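Local coordinates for protein putative glucoamylase (Bacteroides fragilis NCTC 9343, PDB 3EU8) that is of unknown function but probably hydrolyses glycosidic bonds in the manner of a glucoamylase, at residues A[103-108]-A[118-123]; A[126-131]-A[188-193]; A[183-188]-A[195-200]. All coordinates share one frame; numbering follows the deposited sequence.

Contact 1 of 3, residues A[103-108]-A[118-123]; sequences DRFKGA and GHVQPF. With EDO (1,2-ethanediol), chain B.
Asp103 meets Gly118, His119 and Val120 one after another, using its backbone N and both carboxylate oxygens. Its N donates to Gly118 O at 2.9 Å. The carboxylate then splits its work. OD1 takes the His119 ring N-H, ND1 to OD1 3.2 Å, from the syn side, 32° out of the carboxylate plane. OD1 itself lies in the plane of the imidazole, although the two flat groups are turned 46° against each other. OD2 accepts from Val120 N at 3.0 Å, and this donor comes from well above the carboxylate plane. With CG of Asp103 anti to its own carbonyl carbon (chi1 -76°), the acid group reaches across to the facing chain. Methyl CG1 of Val120 lies 3.4 Å from OD2, and CB of the same valine meets the edge of the Phe105 ring, 4.1 Å from CZ.

A 1,2-ethanediol molecule, probably from the crystallisation liquor, packs its C2 against His119 CE1 at 3.6 Å and is hydrogen-bonded to Lys101 O. Further out, Asp103 O accepts from Trp113 NE1, and Thr117 OG1 is hydrogen-bonded to His119 N. Phe105 opens a type I' turn that ends at Ala108, with Phe105 N donating to Ala108 O at 2.8 Å. At the surface, then, a His-carboxylate hydrogen bond closes the base of the loop that follows helix 85-101, an inter-helix connection of a fold probably built as an (alpha/alpha)6 barrel, as in six-hairpin glycosidases.

Contact 2 of 3, residues A[126-131]-A[188-193]; sequences KDNGGD and SPEYGW
An ST motif at Ser188 receives Asn128 just beyond the end of the two-stranded antiparallel sheet formed by 130-131 and 186-187. Ser188 OG accepts from Tyr191 N, three residues on, at 2.9 Å, and its own proton goes to Asn128 OD1, only 2.5 Å away and met in the carbonyl plane on a lone pair. A weak bond from Glu190 N also reaches OG, so this hydroxyl is gripped by three partners. Asn128 carries its amide in the crowded position between backbone N and carbonyl carbon (chi1 63°); from there ND2 makes a weak bond to Glu190 OE1 and lies near the rim of the Tyr191 ring, 3.7 Å from CE2.

Next along the chain the backbones come close, Gly129 CA to Ser188 CA being 4.3 Å, while Pro189 CD also packs on this glycine. Lys126 runs extended across Tyr191 and sends its NZ on to a salt bridge with Glu194. The phenol ring has an aliphatic carbon on each face: Glu190 CG, toward the rim, on one, and Lys126 CG on the opposite one, in a CH-pi contact with CG 3.7 Å from the Tyr191 ring centroid and 15° off the ring normal.

Contact 3 of 3, residues A[183-188]-A[195-200]; sequences LYWHWS and MNFPVH
Trp185 turns the edge of its six-membered ring toward the face of Phe197, an offset T-shaped pair with planes at 85° and ring centroids 5.3 Å apart. Trp185 CE3 makes the closest approach, 3.6 Å from Phe197 CD1, and the same carbon also touches Val199 CG2. In both aromatic residues CG is anti to the backbone N (chi1 -167° for Trp185), and the two side chains extend alongside each other in the same direction.

Tyr184 has a different neighbour: Pro198 CB sits over one face of its ring, 4.2 Å from the centroid, in a CH-pi contact. Asn196 brings OD1 to the edge of that ring in its plane, amide and phenol being only 14° from coplanar, and water 1 joins OD1 to Tyr184 OH. The two backbones run roughly antiparallel, and Tyr184 and Pro198 form a single beta bridge, a non-hydrogen-bonded pair flanked by Val199 N to Leu183 O at 2.9 Å and Trp185 N to Phe197 O at 3.1 Å. This bridge lies next to strand 186-187, whose Trp187 is in turn hydrogen-bonded to Gly130 of the neighbouring strand.

The imidazole of His186 is held between Trp185 CD1 on one face and the selenomethionine Met195 on the other. The folded side chain of Met195 curls its CE over the ring, 3.8 Å from the His186 centroid, while its CB comes within 3.3 Å of His186 ND1. Water 3 accepts from Phe197 N and is hydrogen-bonded to His186 ND1; water 2 donates to His186 O and accepts from Asn196 N.

Overall arrangement
Following the chain from helix 85-101, contact 1 comes first and closes a short loop that includes strand 112-114. Only after it is complete does contact 2 open at 126-131; its partner 188-193 arrives 57 residues later, after helices 132-149 and 154-169. Contact 3 crosses it: 183-188 comes between 126-131 and 188-193, and 195-200 follows both; it closes the short loop of residues 189-194, and the two share Ser188. Their strands, 130-131 and 186-187, are neighbours in one sheet. Phe105 of contact 1 packs on Gly129, Gly130, Pro189 and Trp187, joining the first loop to the sheet and to the connection leading toward helix 206-214.

Contact 1 of 3, residues A[103-108]-A[118-123]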
loop_
_atom_site.group_PDB
_atom_site.type_symbol
_atom_site.label_atom_id
_atom_site.label_comp_id
_atom_site.label_asym_id
_atom_site.label_seq_id
_atom_site.Cartn_x
_atom_site.Cartn_y
_atom_site.Cartn_z
ATOM N N ASP A 103 -21.579 2.053 -0.741
ATOM C CA ASP A 103 -21.873 0.781 -0.082
ATOM C C ASP A 103 -20.866 0.473 1.004
ATOM O O ASP A 103 -19.662 0.505 0.756
ATOM C CB ASP A 103 -21.823 -0.378 -1.114
ATOM C CG ASP A 103 -23.069 -0.446 -2.025
ATOM O OD1 ASP A 103 -23.914 0.466 -1.976
ATOM O OD2 ASP A 103 -23.186 -1.423 -2.809
ATOM N N ARG A 104 -21.367 0.137 2.194
ATOM C CA ARG A 104 -20.566 -0.354 3.309
ATOM C C ARG A 104 -21.173 -1.603 3.901
ATOM O O ARG A 104 -22.359 -1.860 3.752
ATOM C CB ARG A 104 -20.447 0.712 4.412
ATOM C CG ARG A 104 -19.233 1.582 4.265
ATOM C CD ARG A 104 -18.969 2.400 5.515
ATOM N NE ARG A 104 -19.964 3.455 5.617
ATOM C CZ ARG A 104 -20.090 4.279 6.649
ATOM N NH1 ARG A 104 -19.257 4.177 7.711
ATOM N NH2 ARG A 104 -21.063 5.201 6.606
ATOM N N PHE A 105 -20.339 -2.386 4.575
ATOM C CA PHE A 105 -20.740 -3.682 5.098
ATOM C C PHE A 105 -20.191 -3.873 6.522
ATOM O O PHE A 105 -19.040 -4.190 6.706
ATOM C CB PHE A 105 -20.272 -4.783 4.155
ATOM C CG PHE A 105 -20.681 -4.558 2.747
ATOM C CD1 PHE A 105 -21.872 -5.066 2.281
ATOM C CD2 PHE A 105 -19.887 -3.805 1.886
ATOM C CE1 PHE A 105 -22.276 -4.848 0.989
ATOM C CE2 PHE A 105 -20.269 -3.598 0.576
ATOM C CZ PHE A 105 -21.488 -4.112 0.123
ATOM N N LYS A 106 -21.067 -3.685 7.514
ATOM C CA LYS A 106 -20.705 -3.612 8.934
ATOM C C LYS A 106 -19.630 -2.558 9.187
ATOM O O LYS A 106 -18.743 -2.752 9.969
ATOM C CB LYS A 106 -20.357 -4.979 9.497
ATOM C CG LYS A 106 -21.456 -6.020 9.252
ATOM C CD LYS A 106 -22.595 -5.830 10.215
ATOM C CE LYS A 106 -23.788 -6.660 9.804
ATOM N NZ LYS A 106 -24.824 -6.742 10.859
ATOM N N GLY A 107 -19.776 -1.417 8.496
ATOM C CA GLY A 107 -18.856 -0.282 8.569
ATOM C C GLY A 107 -17.520 -0.481 7.866
ATOM O O GLY A 107 -16.709 0.423 7.886
ATOM N N ALA A 108 -17.283 -1.664 7.284
ATOM C CA ALA A 108 -16.118 -1.901 6.443
ATOM C C ALA A 108 -16.496 -1.548 5.013
ATOM O O ALA A 108 -17.668 -1.410 4.691
ATOM C CB ALA A 108 -15.615 -3.354 6.579
ATOM N N GLY A 118 -21.494 4.435 -6.670
ATOM C CA GLY A 118 -21.306 4.157 -5.224
ATOM C C GLY A 118 -21.663 2.739 -4.833
ATOM O O GLY A 118 -21.681 2.398 -3.655
ATOM N N HIS A 119 -21.933 1.884 -5.815
ATOM C CA HIS A 119 -22.264 0.498 -5.534
ATOM C C HIS A 119 -21.055 -0.398 -5.664
ATOM O O HIS A 119 -20.184 -0.153 -6.480
ATOM C CB HIS A 119 -23.400 -0.002 -6.434
ATOM C CG HIS A 119 -24.699 0.706 -6.184
ATOM N ND1 HIS A 119 -25.149 1.012 -4.913
ATOM C CD2 HIS A 119 -25.612 1.223 -7.037
ATOM C CE1 HIS A 119 -26.298 1.661 -4.999
ATOM N NE2 HIS A 119 -26.599 1.802 -6.276
ATOM N N VAL A 120 -21.038 -1.438 -4.838
ATOM C CA VAL A 120 -19.982 -2.431 -4.819
ATOM C C VAL A 120 -19.784 -3.023 -6.207
ATOM O O VAL A 120 -20.748 -3.294 -6.941
ATOM C CB VAL A 120 -20.292 -3.509 -3.753
ATOM C CG1 VAL A 120 -21.681 -4.158 -4.039
ATOM C CG2 VAL A 120 -19.155 -4.521 -3.642
ATOM N N GLN A 121 -18.524 -3.176 -6.595
ATOM C CA GLN A 121 -18.182 -3.891 -7.807
ATOM C C GLN A 121 -17.541 -5.206 -7.344
ATOM O O GLN A 121 -16.453 -5.196 -6.781
ATOM C CB GLN A 121 -17.257 -3.058 -8.693
ATOM C CG GLN A 121 -16.930 -3.616 -10.091
ATOM C CD GLN A 121 -18.151 -3.756 -11.024
ATOM O OE1 GLN A 121 -18.800 -2.785 -11.426
ATOM N NE2 GLN A 121 -18.458 -4.974 -11.347
ATOM N N PRO A 122 -18.235 -6.343 -7.530
ATOM C CA PRO A 122 -17.680 -7.571 -6.981
ATOM C C PRO A 122 -16.424 -8.000 -7.716
ATOM O O PRO A 122 -16.296 -7.719 -8.905
ATOM C CB PRO A 122 -18.778 -8.606 -7.228
ATOM C CG PRO A 122 -19.976 -7.850 -7.589
ATOM C CD PRO A 122 -19.508 -6.586 -8.218
ATOM N N PHE A 123 -15.486 -8.640 -7.011
ATOM C CA PHE A 123 -14.582 -9.555 -7.710
ATOM C C PHE A 123 -15.051 -10.963 -7.549
ATOM O O PHE A 123 -14.902 -11.555 -6.480
ATOM C CB PHE A 123 -13.161 -9.530 -7.237
ATOM C CG PHE A 123 -12.238 -10.353 -8.107
ATOM C CD1 PHE A 123 -11.779 -9.840 -9.323
ATOM C CD2 PHE A 123 -11.865 -11.650 -7.734
ATOM C CE1 PHE A 123 -10.939 -10.574 -10.135
ATOM C CE2 PHE A 123 -11.024 -12.410 -8.548
ATOM C CZ PHE A 123 -10.559 -11.871 -9.753
HETATM C C1 EDO B . -25.491 5.222 -3.755
HETATM O O1 EDO B . -25.041 6.545 -3.400
HETATM C C2 EDO B . -24.630 4.148 -3.080
HETATM O O2 EDO B . -25.244 3.468 -1.959
#

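Contact 2 of 3, residues A[126-131]-A[188-193]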
loop_
_atom_site.group_PDB
_atom_site.type_symbol
_atom_site.label_atom_id
_atom_site.label_comp_id
_atom_site.label_asym_id
_atom_site.label_seq_id
_atom_site.Cartn_x
_atom_site.Cartn_y
_atom_site.Cartn_z
ATOM N N LYS A 126 -18.757 -14.320 -5.024
ATOM C CA LYS A 126 -19.009 -14.274 -3.578
ATOM C C LYS A 126 -18.324 -13.106 -2.832
ATOM O O LYS A 126 -18.645 -12.849 -1.668
ATOM C CB LYS A 126 -18.664 -15.622 -2.933
ATOM C CG LYS A 126 -19.538 -16.765 -3.442
ATOM C CD LYS A 126 -19.448 -18.009 -2.583
ATOM C CE LYS A 126 -20.241 -19.181 -3.186
ATOM N NZ LYS A 126 -20.104 -20.412 -2.345
ATOM N N ASP A 127 -17.403 -12.413 -3.499
ATOM C CA ASP A 127 -16.701 -11.283 -2.905
ATOM C C ASP A 127 -17.418 -10.007 -3.317
ATOM O O ASP A 127 -16.930 -9.260 -4.141
ATOM C CB ASP A 127 -15.218 -11.277 -3.299
ATOM C CG ASP A 127 -14.395 -10.250 -2.516
ATOM O OD1 ASP A 127 -14.947 -9.611 -1.589
ATOM O OD2 ASP A 127 -13.194 -10.066 -2.846
ATOM N N ASN A 128 -18.598 -9.797 -2.720
ATOM C CA ASN A 128 -19.446 -8.672 -3.029
ATOM C C ASN A 128 -19.809 -7.870 -1.795
ATOM O O ASN A 128 -20.763 -7.122 -1.839
ATOM C CB ASN A 128 -20.723 -9.129 -3.773
ATOM C CG ASN A 128 -21.617 -10.057 -2.933
ATOM O OD1 ASN A 128 -21.270 -10.466 -1.828
ATOM N ND2 ASN A 128 -22.771 -10.386 -3.471
ATOM N N GLY A 129 -19.059 -8.041 -0.703
ATOM C CA GLY A 129 -19.325 -7.312 0.527
ATOM C C GLY A 129 -18.082 -6.602 1.058
ATOM O O GLY A 129 -17.264 -6.040 0.290
ATOM N N GLY A 130 -17.926 -6.655 2.371
ATOM C CA GLY A 130 -16.797 -6.007 3.040
ATOM C C GLY A 130 -15.504 -6.729 2.748
ATOM O O GLY A 130 -15.497 -7.966 2.567
ATOM N N ASP A 131 -14.430 -5.951 2.623
ATOM C CA ASP A 131 -13.072 -6.470 2.560
ATOM C C ASP A 131 -12.350 -5.703 3.657
ATOM O O ASP A 131 -12.199 -4.493 3.561
ATOM C CB ASP A 131 -12.495 -6.249 1.145
ATOM C CG ASP A 131 -11.055 -6.710 0.998
ATOM O OD1 ASP A 131 -10.241 -6.556 1.948
ATOM O OD2 ASP A 131 -10.712 -7.180 -0.102
ATOM N N SER A 188 -19.999 -11.062 3.374
ATOM C CA SER A 188 -21.074 -10.689 2.429
ATOM C C SER A 188 -22.485 -10.786 3.049
ATOM O O SER A 188 -22.811 -11.773 3.738
ATOM C CB SER A 188 -20.992 -11.620 1.205
ATOM O OG SER A 188 -22.097 -11.439 0.362
ATOM N N PRO A 189 -23.332 -9.769 2.819
ATOM C CA PRO A 189 -24.752 -9.883 3.231
ATOM C C PRO A 189 -25.446 -11.087 2.603
ATOM O O PRO A 189 -26.247 -11.743 3.254
ATOM C CB PRO A 189 -25.410 -8.597 2.718
ATOM C CG PRO A 189 -24.320 -7.729 2.246
ATOM C CD PRO A 189 -23.019 -8.476 2.189
ATOM N N GLU A 190 -25.093 -11.375 1.356
ATOM C CA GLU A 190 -25.656 -12.489 0.587
ATOM C C GLU A 190 -24.984 -13.829 0.886
ATOM O O GLU A 190 -25.647 -14.822 1.105
ATOM C CB GLU A 190 -25.541 -12.173 -0.924
ATOM C CG GLU A 190 -25.907 -13.307 -1.887
ATOM C CD GLU A 190 -26.235 -12.820 -3.316
ATOM O OE1 GLU A 190 -25.760 -11.728 -3.737
ATOM O OE2 GLU A 190 -26.992 -13.543 -4.009
ATOM N N TYR A 191 -23.658 -13.858 0.880
ATOM C CA TYR A 191 -22.920 -15.110 1.024
ATOM C C TYR A 191 -22.299 -15.320 2.375
ATOM O O TYR A 191 -21.610 -16.317 2.564
ATOM C CB TYR A 191 -21.805 -15.200 -0.028
ATOM C CG TYR A 191 -22.316 -15.211 -1.447
ATOM C CD1 TYR A 191 -22.790 -16.381 -2.025
ATOM C CD2 TYR A 191 -22.336 -14.052 -2.198
ATOM C CE1 TYR A 191 -23.267 -16.392 -3.323
ATOM C CE2 TYR A 191 -22.793 -14.050 -3.488
ATOM C CZ TYR A 191 -23.267 -15.225 -4.046
ATOM O OH TYR A 191 -23.734 -15.216 -5.334
ATOM N N GLY A 192 -22.502 -14.393 3.313
ATOM C CA GLY A 192 -21.947 -14.548 4.663
ATOM C C GLY A 192 -20.433 -14.749 4.757
ATOM O O GLY A 192 -19.640 -13.914 4.294
ATOM N N TRP A 193 -20.026 -15.862 5.361
ATOM C CA TRP A 193 -18.606 -16.143 5.602
ATOM C C TRP A 193 -18.012 -17.140 4.589
ATOM O O TRP A 193 -16.937 -17.708 4.824
ATOM C CB TRP A 193 -18.429 -16.655 7.022
ATOM C CG TRP A 193 -19.001 -15.722 8.042
ATOM C CD1 TRP A 193 -20.188 -15.851 8.729
ATOM C CD2 TRP A 193 -18.417 -14.502 8.484
ATOM N NE1 TRP A 193 -20.359 -14.782 9.567
ATOM C CE2 TRP A 193 -19.293 -13.937 9.428
ATOM C CE3 TRP A 193 -17.259 -13.807 8.137
ATOM C CZ2 TRP A 193 -19.025 -12.730 10.043
ATOM C CZ3 TRP A 193 -16.997 -12.624 8.757
ATOM C CH2 TRP A 193 -17.869 -12.094 9.692
#

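Contact 3 of 3, residues A[183-188]-A[195-200]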
loop_
_atom_site.group_PDB
_atom_site.type_symbol
_atom_site.label_atom_id
_atom_site.label_comp_id
_atom_site.label_asym_id
_atom_site.label_seq_id
_atom_site.Cartn_x
_atom_site.Cartn_y
_atom_site.Cartn_z
ATOM N N LEU A 183 -9.133 -12.569 12.584
ATOM C CA LEU A 183 -9.933 -11.758 11.663
ATOM C C LEU A 183 -10.094 -12.461 10.311
ATOM O O LEU A 183 -9.129 -13.004 9.764
ATOM C CB LEU A 183 -9.314 -10.366 11.470
ATOM C CG LEU A 183 -9.352 -9.500 12.721
ATOM C CD1 LEU A 183 -8.464 -8.281 12.571
ATOM C CD2 LEU A 183 -10.779 -9.096 13.138
ATOM N N TYR A 184 -11.323 -12.437 9.798
ATOM C CA TYR A 184 -11.649 -12.872 8.449
ATOM C C TYR A 184 -11.587 -11.688 7.474
ATOM O O TYR A 184 -11.952 -10.580 7.826
ATOM C CB TYR A 184 -13.034 -13.498 8.411
ATOM C CG TYR A 184 -13.051 -14.879 8.946
ATOM C CD1 TYR A 184 -12.892 -15.101 10.309
ATOM C CD2 TYR A 184 -13.142 -15.978 8.102
ATOM C CE1 TYR A 184 -12.852 -16.373 10.816
ATOM C CE2 TYR A 184 -13.137 -17.259 8.610
ATOM C CZ TYR A 184 -12.979 -17.449 9.975
ATOM O OH TYR A 184 -12.969 -18.718 10.537
ATOM N N TRP A 185 -11.077 -11.952 6.286
ATOM C CA TRP A 185 -10.815 -10.963 5.258
ATOM C C TRP A 185 -12.139 -10.358 4.721
ATOM O O TRP A 185 -12.232 -9.157 4.499
ATOM C CB TRP A 185 -10.019 -11.661 4.117
ATOM C CG TRP A 185 -9.371 -10.792 3.101
ATOM C CD1 TRP A 185 -9.958 -9.802 2.342
ATOM C CD2 TRP A 185 -7.991 -10.837 2.699
ATOM N NE1 TRP A 185 -9.025 -9.233 1.503
ATOM C CE2 TRP A 185 -7.811 -9.849 1.699
ATOM C CE3 TRP A 185 -6.889 -11.616 3.087
ATOM C CZ2 TRP A 185 -6.556 -9.605 1.088
ATOM C CZ3 TRP A 185 -5.641 -11.376 2.477
ATOM C CH2 TRP A 185 -5.491 -10.370 1.498
ATOM N N HIS A 186 -13.142 -11.210 4.539
ATOM C CA HIS A 186 -14.374 -10.849 3.851
ATOM C C HIS A 186 -15.621 -11.182 4.670
ATOM O O HIS A 186 -15.593 -12.100 5.489
ATOM C CB HIS A 186 -14.551 -11.603 2.511
ATOM C CG HIS A 186 -13.309 -11.771 1.694
ATOM N ND1 HIS A 186 -12.521 -12.905 1.760
ATOM C CD2 HIS A 186 -12.760 -10.984 0.734
ATOM C CE1 HIS A 186 -11.523 -12.791 0.897
ATOM N NE2 HIS A 186 -11.630 -11.623 0.280
ATOM N N TRP A 187 -16.697 -10.435 4.399
ATOM C CA TRP A 187 -18.057 -10.777 4.789
ATOM C C TRP A 187 -19.026 -10.237 3.749
ATOM O O TRP A 187 -18.906 -9.100 3.315
ATOM C CB TRP A 187 -18.428 -10.221 6.161
ATOM C CG TRP A 187 -19.859 -10.487 6.519
ATOM C CD1 TRP A 187 -20.380 -11.655 6.979
ATOM C CD2 TRP A 187 -20.960 -9.561 6.431
ATOM N NE1 TRP A 187 -21.743 -11.517 7.170
ATOM C CE2 TRP A 187 -22.121 -10.249 6.839
ATOM C CE3 TRP A 187 -21.077 -8.226 6.020
ATOM C CZ2 TRP A 187 -23.388 -9.642 6.876
ATOM C CZ3 TRP A 187 -22.330 -7.627 6.058
ATOM C CH2 TRP A 187 -23.467 -8.331 6.500
ATOM N N SER A 188 -19.999 -11.062 3.374
ATOM C CA SER A 188 -21.074 -10.689 2.429
ATOM C C SER A 188 -22.485 -10.786 3.049
ATOM O O SER A 188 -22.811 -11.773 3.738
ATOM C CB SER A 188 -20.992 -11.620 1.205
ATOM O OG SER A 188 -22.097 -11.439 0.362
HETATM N N MSE A 195 -16.472 -16.993 1.792
HETATM C CA MSE A 195 -15.101 -16.773 1.303
HETATM C C MSE A 195 -14.118 -17.432 2.268
HETATM O O MSE A 195 -13.092 -17.962 1.854
HETATM C CB MSE A 195 -14.763 -15.293 1.142
HETATM C CG MSE A 195 -15.453 -14.582 -0.003
HETATM SE SE MSE A 195 -14.840 -15.162 -1.751
HETATM C CE MSE A 195 -12.942 -14.606 -1.634
ATOM N N ASN A 196 -14.437 -17.386 3.556
ATOM C CA ASN A 196 -13.740 -18.179 4.551
ATOM C C ASN A 196 -12.211 -18.033 4.560
ATOM O O ASN A 196 -11.484 -18.998 4.437
ATOM C CB ASN A 196 -14.113 -19.643 4.327
ATOM C CG ASN A 196 -13.692 -20.522 5.473
ATOM O OD1 ASN A 196 -13.581 -20.059 6.600
ATOM N ND2 ASN A 196 -13.456 -21.794 5.191
ATOM N N PHE A 197 -11.727 -16.824 4.744
ATOM C CA PHE A 197 -10.300 -16.575 4.693
ATOM C C PHE A 197 -9.836 -15.964 6.006
ATOM O O PHE A 197 -9.715 -14.745 6.109
ATOM C CB PHE A 197 -10.017 -15.649 3.492
ATOM C CG PHE A 197 -8.621 -15.766 2.941
ATOM C CD1 PHE A 197 -7.549 -15.111 3.559
ATOM C CD2 PHE A 197 -8.372 -16.537 1.800
ATOM C CE1 PHE A 197 -6.246 -15.221 3.054
ATOM C CE2 PHE A 197 -7.073 -16.658 1.286
ATOM C CZ PHE A 197 -6.010 -15.990 1.913
ATOM N N PRO A 198 -9.588 -16.799 7.037
ATOM C CA PRO A 198 -8.959 -16.207 8.240
ATOM C C PRO A 198 -7.540 -15.768 7.911
ATOM O O PRO A 198 -6.854 -16.446 7.166
ATOM C CB PRO A 198 -8.974 -17.349 9.283
ATOM C CG PRO A 198 -9.141 -18.611 8.512
ATOM C CD PRO A 198 -9.799 -18.255 7.174
ATOM N N VAL A 199 -7.103 -14.646 8.475
ATOM C CA VAL A 199 -5.868 -14.032 8.068
ATOM C C VAL A 199 -4.763 -14.296 9.092
ATOM O O VAL A 199 -4.814 -13.764 10.210
ATOM C CB VAL A 199 -6.064 -12.499 7.853
ATOM C CG1 VAL A 199 -4.750 -11.848 7.460
ATOM C CG2 VAL A 199 -7.130 -12.271 6.813
ATOM N N HIS A 200 -3.777 -15.091 8.670
ATOM C CA HIS A 200 -2.608 -15.447 9.459
ATOM C C HIS A 200 -1.375 -14.838 8.802
ATOM O O HIS A 200 -1.298 -14.795 7.578
ATOM C CB HIS A 200 -2.429 -16.987 9.524
ATOM C CG HIS A 200 -3.668 -17.748 9.900
ATOM N ND1 HIS A 200 -4.249 -17.655 11.150
ATOM C CD2 HIS A 200 -4.372 -18.686 9.227
ATOM C CE1 HIS A 200 -5.299 -18.457 11.200
ATOM N NE2 HIS A 200 -5.399 -19.086 10.044
HETATM O O HOH W 1 -12.759 -20.906 9.011
HETATM O O HOH W 2 -15.726 -14.729 4.852
HETATM O O HOH W 3 -13.117 -14.390 4.330
#